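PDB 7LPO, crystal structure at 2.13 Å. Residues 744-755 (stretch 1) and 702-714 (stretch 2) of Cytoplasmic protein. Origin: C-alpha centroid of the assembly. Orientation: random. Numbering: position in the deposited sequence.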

# COMPACT_ATOMS: atom_id res chain seq x y z
N GLU A 744 35.22 -0.31 10.43
CA GLU A 744 35.23 0.78 11.39
C GLU A 744 33.80 1.29 11.55
O GLU A 744 33.03 1.31 10.58
CB GLU A 744 36.18 1.91 10.96
CG GLU A 744 35.60 2.89 9.99
CD GLU A 744 36.47 4.13 9.81
OE1 GLU A 744 37.72 4.00 9.88
OE2 GLU A 744 35.91 5.23 9.61
N ILE A 745 33.45 1.69 12.76
CA ILE A 745 32.11 2.14 13.08
C ILE A 745 32.14 3.64 13.38
O ILE A 745 33.09 4.15 13.97
CB ILE A 745 31.52 1.38 14.29
CG1 ILE A 745 32.43 1.51 15.51
CG2 ILE A 745 31.34 -0.11 13.97
CD1 ILE A 745 31.90 0.86 16.78
N GLN A 746 31.07 4.33 12.97
CA GLN A 746 30.88 5.74 13.31
C GLN A 746 29.39 5.96 13.50
O GLN A 746 28.60 5.65 12.61
CB GLN A 746 31.43 6.65 12.21
CG GLN A 746 30.88 8.07 12.26
CD GLN A 746 31.58 9.02 11.29
OE1 GLN A 746 31.61 8.78 10.09
NE2 GLN A 746 32.14 10.11 11.82
N GLY A 747 29.01 6.49 14.65
CA GLY A 747 27.59 6.68 14.93
C GLY A 747 26.86 5.36 14.83
O GLY A 747 27.21 4.39 15.51
N GLN A 748 25.84 5.29 13.97
CA GLN A 748 25.12 4.05 13.71
C GLN A 748 25.54 3.40 12.39
O GLN A 748 24.77 2.62 11.82
CB GLN A 748 23.62 4.32 13.71
CG GLN A 748 23.06 4.69 15.08
CD GLN A 748 21.57 4.91 15.06
OE1 GLN A 748 20.80 4.14 15.63
NE2 GLN A 748 21.15 5.97 14.38
N THR A 749 26.74 3.70 11.91
CA THR A 749 27.22 3.22 10.62
C THR A 749 28.42 2.32 10.82
O THR A 749 29.35 2.67 11.56
CB THR A 749 27.60 4.39 9.71
OG1 THR A 749 26.52 5.32 9.63
CG2 THR A 749 27.94 3.90 8.29
N LEU A 750 28.40 1.16 10.17
CA LEU A 750 29.55 0.27 10.06
C LEU A 750 30.04 0.29 8.62
O LEU A 750 29.25 0.16 7.68
CB LEU A 750 29.16 -1.15 10.46
CG LEU A 750 30.17 -2.24 10.11
CD1 LEU A 750 31.50 -1.96 10.76
CD2 LEU A 750 29.63 -3.58 10.57
N ARG A 751 31.35 0.48 8.44
CA ARG A 751 31.97 0.54 7.13
C ARG A 751 32.91 -0.65 6.99
O ARG A 751 33.71 -0.90 7.90
CB ARG A 751 32.72 1.85 6.92
CG ARG A 751 31.81 3.06 6.93
CD ARG A 751 32.51 4.32 6.43
NE ARG A 751 31.56 5.42 6.29
CZ ARG A 751 31.27 6.29 7.25
NH1 ARG A 751 31.86 6.20 8.44
NH2 ARG A 751 30.38 7.26 7.04
N TRP A 752 32.82 -1.36 5.87
CA TRP A 752 33.46 -2.66 5.70
C TRP A 752 34.19 -2.69 4.36
O TRP A 752 33.56 -2.80 3.31
CB TRP A 752 32.41 -3.76 5.81
CG TRP A 752 32.96 -5.15 5.78
CD1 TRP A 752 34.25 -5.54 6.02
CD2 TRP A 752 32.23 -6.35 5.49
NE1 TRP A 752 34.36 -6.90 5.90
CE2 TRP A 752 33.13 -7.42 5.57
CE3 TRP A 752 30.90 -6.61 5.17
CZ2 TRP A 752 32.75 -8.73 5.35
CZ3 TRP A 752 30.52 -7.91 4.95
CH2 TRP A 752 31.44 -8.96 5.04
N TRP A 753 35.51 -2.58 4.42
CA TRP A 753 36.36 -2.68 3.24
C TRP A 753 36.86 -4.11 3.11
O TRP A 753 37.22 -4.75 4.11
CB TRP A 753 37.58 -1.76 3.33
CG TRP A 753 37.30 -0.29 3.39
CD1 TRP A 753 37.37 0.60 2.36
CD2 TRP A 753 36.95 0.47 4.55
NE1 TRP A 753 37.08 1.87 2.81
CE2 TRP A 753 36.81 1.81 4.15
CE3 TRP A 753 36.74 0.14 5.89
CZ2 TRP A 753 36.47 2.82 5.04
CZ3 TRP A 753 36.41 1.15 6.77
CH2 TRP A 753 36.28 2.46 6.34
N TYR A 754 36.91 -4.62 1.88
CA TYR A 754 37.50 -5.93 1.65
C TYR A 754 37.96 -6.02 0.21
O TYR A 754 37.42 -5.33 -0.66
CB TYR A 754 36.52 -7.07 1.98
CG TYR A 754 35.09 -6.88 1.53
CD1 TYR A 754 34.74 -6.92 0.18
CD2 TYR A 754 34.07 -6.69 2.46
CE1 TYR A 754 33.42 -6.74 -0.22
CE2 TYR A 754 32.76 -6.51 2.07
CZ TYR A 754 32.44 -6.55 0.73
OH TYR A 754 31.13 -6.38 0.35
N PRO A 755 38.97 -6.85 -0.07
CA PRO A 755 39.35 -7.10 -1.47
C PRO A 755 38.46 -8.15 -2.10
O PRO A 755 38.08 -9.13 -1.47
CB PRO A 755 40.80 -7.60 -1.35
CG PRO A 755 40.83 -8.29 -0.01
CD PRO A 755 39.89 -7.50 0.88
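Stretch 2 (702-714) NEQVYTEIYLPFV

Stretch 2 lies along stretch 1 as an antiparallel neighbour in a sheet. Strand 707-710 runs beside strand 749-753, with the N-to-C directions at 156° and the axes 4.7 Å apart at closest approach. The register pairs Thr749 with Tyr710, Leu750 with Ile709, Arg751 with Glu708 and Trp752 with Thr707.

Two of these pairs satisfy each other's backbone groups. Leu750 N donates to Ile709 O at 2.8 Å, and Ile709 N donates to Leu750 O at 2.9 Å. Trp752 N donates to Thr707 O at 2.8 Å, and Thr707 N returns a bond to Trp752 O at 3.1 Å. The ladder extends past the strand, where Leu711 N donates to Gln748 O at 2.8 Å. The intervening residue Arg751 turns its backbone the other way: its N and O bond to Glu744 O and N, across the hairpin closed by the type II' turn from Gln746 to Thr749.

The side-chain end of Gln748 lies at the start of the helix that follows Pro712. Its OE1 accepts from Phe713 N at 2.8 Å. Gln748 OE1 also accepts from the O of water 1 at 2.7 Å, and that O accepts from Val714 N at 3.2 Å. Gln748 CG lies over the Phe713 ring, 3.4 Å from its centroid. Gln748 NE2 is satisfied elsewhere in the structure.

At the other end, Trp753 NE1 donates to Glu703 O at 3.1 Å, nearly linearly. Tyr706 CB packs over the face of the Trp753 five-membered ring, 3.9 Å from its centroid. Thr707 OG1 donates to Tyr754 OH at 2.6 Å.

Arg751 NE makes only a weak bond to Tyr706 OH, at 3.4 Å. Glu708 OE1 is 4.3 Å from Arg751 NE, too far for a salt bridge. Arg751 NH1 donates to Gln746 OE1 at 3.1 Å. On the opposite face, Leu750 CB meets Leu711 CD1 at 3.7 Å.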

# COMPACT_ATOMS: atom_id res chain seq x y z
N ASN A 702 37.34 -0.35 -3.20
CA ASN A 702 38.52 0.45 -2.90
C ASN A 702 38.23 1.27 -1.65
O ASN A 702 37.25 1.01 -0.93
CB ASN A 702 38.93 1.32 -4.09
CG ASN A 702 37.83 2.26 -4.54
OD1 ASN A 702 37.28 3.02 -3.74
ND2 ASN A 702 37.52 2.22 -5.83
N GLU A 703 39.08 2.26 -1.37
CA GLU A 703 38.97 3.03 -0.14
C GLU A 703 37.73 3.91 -0.13
O GLU A 703 37.29 4.32 0.95
CB GLU A 703 40.21 3.89 0.06
CG GLU A 703 41.51 3.11 0.13
CD GLU A 703 41.38 1.82 0.92
OE1 GLU A 703 41.26 1.89 2.16
OE2 GLU A 703 41.38 0.74 0.30
N GLN A 704 37.18 4.22 -1.29
CA GLN A 704 36.00 5.04 -1.40
C GLN A 704 34.75 4.23 -1.75
O GLN A 704 33.65 4.79 -1.72
CB GLN A 704 36.21 6.14 -2.46
CG GLN A 704 36.83 7.43 -1.93
CD GLN A 704 38.26 7.23 -1.44
OE1 GLN A 704 38.62 7.70 -0.36
NE2 GLN A 704 39.08 6.54 -2.24
N VAL A 705 34.91 2.95 -2.10
CA VAL A 705 33.80 2.09 -2.51
C VAL A 705 33.83 0.87 -1.61
O VAL A 705 34.63 -0.06 -1.81
CB VAL A 705 33.89 1.69 -3.99
CG1 VAL A 705 32.68 0.86 -4.39
CG2 VAL A 705 33.99 2.95 -4.85
N TYR A 706 32.96 0.85 -0.60
CA TYR A 706 32.95 -0.17 0.43
C TYR A 706 31.50 -0.45 0.82
O TYR A 706 30.57 0.24 0.39
CB TYR A 706 33.75 0.30 1.65
CG TYR A 706 33.37 1.70 2.02
CD1 TYR A 706 32.28 1.94 2.83
CD2 TYR A 706 34.07 2.79 1.50
CE1 TYR A 706 31.90 3.22 3.14
CE2 TYR A 706 33.69 4.09 1.81
CZ TYR A 706 32.60 4.30 2.64
OH TYR A 706 32.20 5.57 2.96
N THR A 707 31.33 -1.46 1.65
CA THR A 707 30.02 -1.83 2.16
C THR A 707 29.69 -1.02 3.41
O THR A 707 30.55 -0.82 4.28
CB THR A 707 30.00 -3.33 2.47
OG1 THR A 707 30.23 -4.06 1.25
CG2 THR A 707 28.68 -3.75 3.08
N GLU A 708 28.45 -0.55 3.48
CA GLU A 708 27.95 0.24 4.59
C GLU A 708 26.75 -0.47 5.20
O GLU A 708 25.83 -0.86 4.48
CB GLU A 708 27.53 1.65 4.17
CG GLU A 708 28.66 2.50 3.62
CD GLU A 708 28.20 3.90 3.22
OE1 GLU A 708 27.86 4.70 4.12
OE2 GLU A 708 28.19 4.19 2.00
N ILE A 709 26.77 -0.62 6.51
CA ILE A 709 25.75 -1.32 7.27
C ILE A 709 25.24 -0.39 8.35
O ILE A 709 26.03 0.28 9.02
CB ILE A 709 26.30 -2.63 7.87
CG1 ILE A 709 26.44 -3.69 6.78
CG2 ILE A 709 25.41 -3.11 9.00
CD1 ILE A 709 27.44 -4.81 7.12
N TYR A 710 23.92 -0.34 8.52
CA TYR A 710 23.29 0.40 9.61
C TYR A 710 23.23 -0.48 10.85
O TYR A 710 22.71 -1.60 10.78
CB TYR A 710 21.89 0.86 9.20
CG TYR A 710 21.04 1.39 10.33
CD1 TYR A 710 21.27 2.64 10.87
CD2 TYR A 710 19.99 0.64 10.84
CE1 TYR A 710 20.48 3.13 11.91
CE2 TYR A 710 19.21 1.10 11.87
CZ TYR A 710 19.45 2.36 12.40
OH TYR A 710 18.66 2.84 13.42
N LEU A 711 23.74 0.02 11.97
CA LEU A 711 23.65 -0.69 13.24
C LEU A 711 22.89 0.17 14.25
O LEU A 711 23.42 1.18 14.73
CB LEU A 711 25.04 -1.03 13.77
CG LEU A 711 25.90 -1.96 12.92
CD1 LEU A 711 27.30 -2.02 13.51
CD2 LEU A 711 25.30 -3.34 12.80
N PRO A 712 21.66 -0.20 14.61
CA PRO A 712 20.83 0.73 15.41
C PRO A 712 21.25 0.80 16.87
O PRO A 712 21.49 -0.22 17.53
CB PRO A 712 19.41 0.15 15.26
CG PRO A 712 19.63 -1.32 15.00
CD PRO A 712 20.94 -1.43 14.24
N PHE A 713 21.32 2.04 17.38
CA PHE A 713 21.44 2.26 18.81
C PHE A 713 20.37 1.49 19.58
O PHE A 713 20.59 1.08 20.72
CB PHE A 713 21.29 3.75 19.14
CG PHE A 713 22.44 4.61 18.71
CD1 PHE A 713 23.74 4.15 18.80
CD2 PHE A 713 22.22 5.88 18.24
CE1 PHE A 713 24.80 4.95 18.42
CE2 PHE A 713 23.26 6.68 17.84
CZ PHE A 713 24.56 6.21 17.93
N VAL A 714 19.19 1.34 18.98
CA VAL A 714 18.08 0.64 19.62
C VAL A 714 18.51 -0.73 20.13
O VAL A 714 18.04 -1.19 21.18
CB VAL A 714 16.90 0.53 18.63
CG1 VAL A 714 16.00 -0.62 19.00
CG2 VAL A 714 16.13 1.83 18.58
O HOH W 1 18.40 3.16 16.51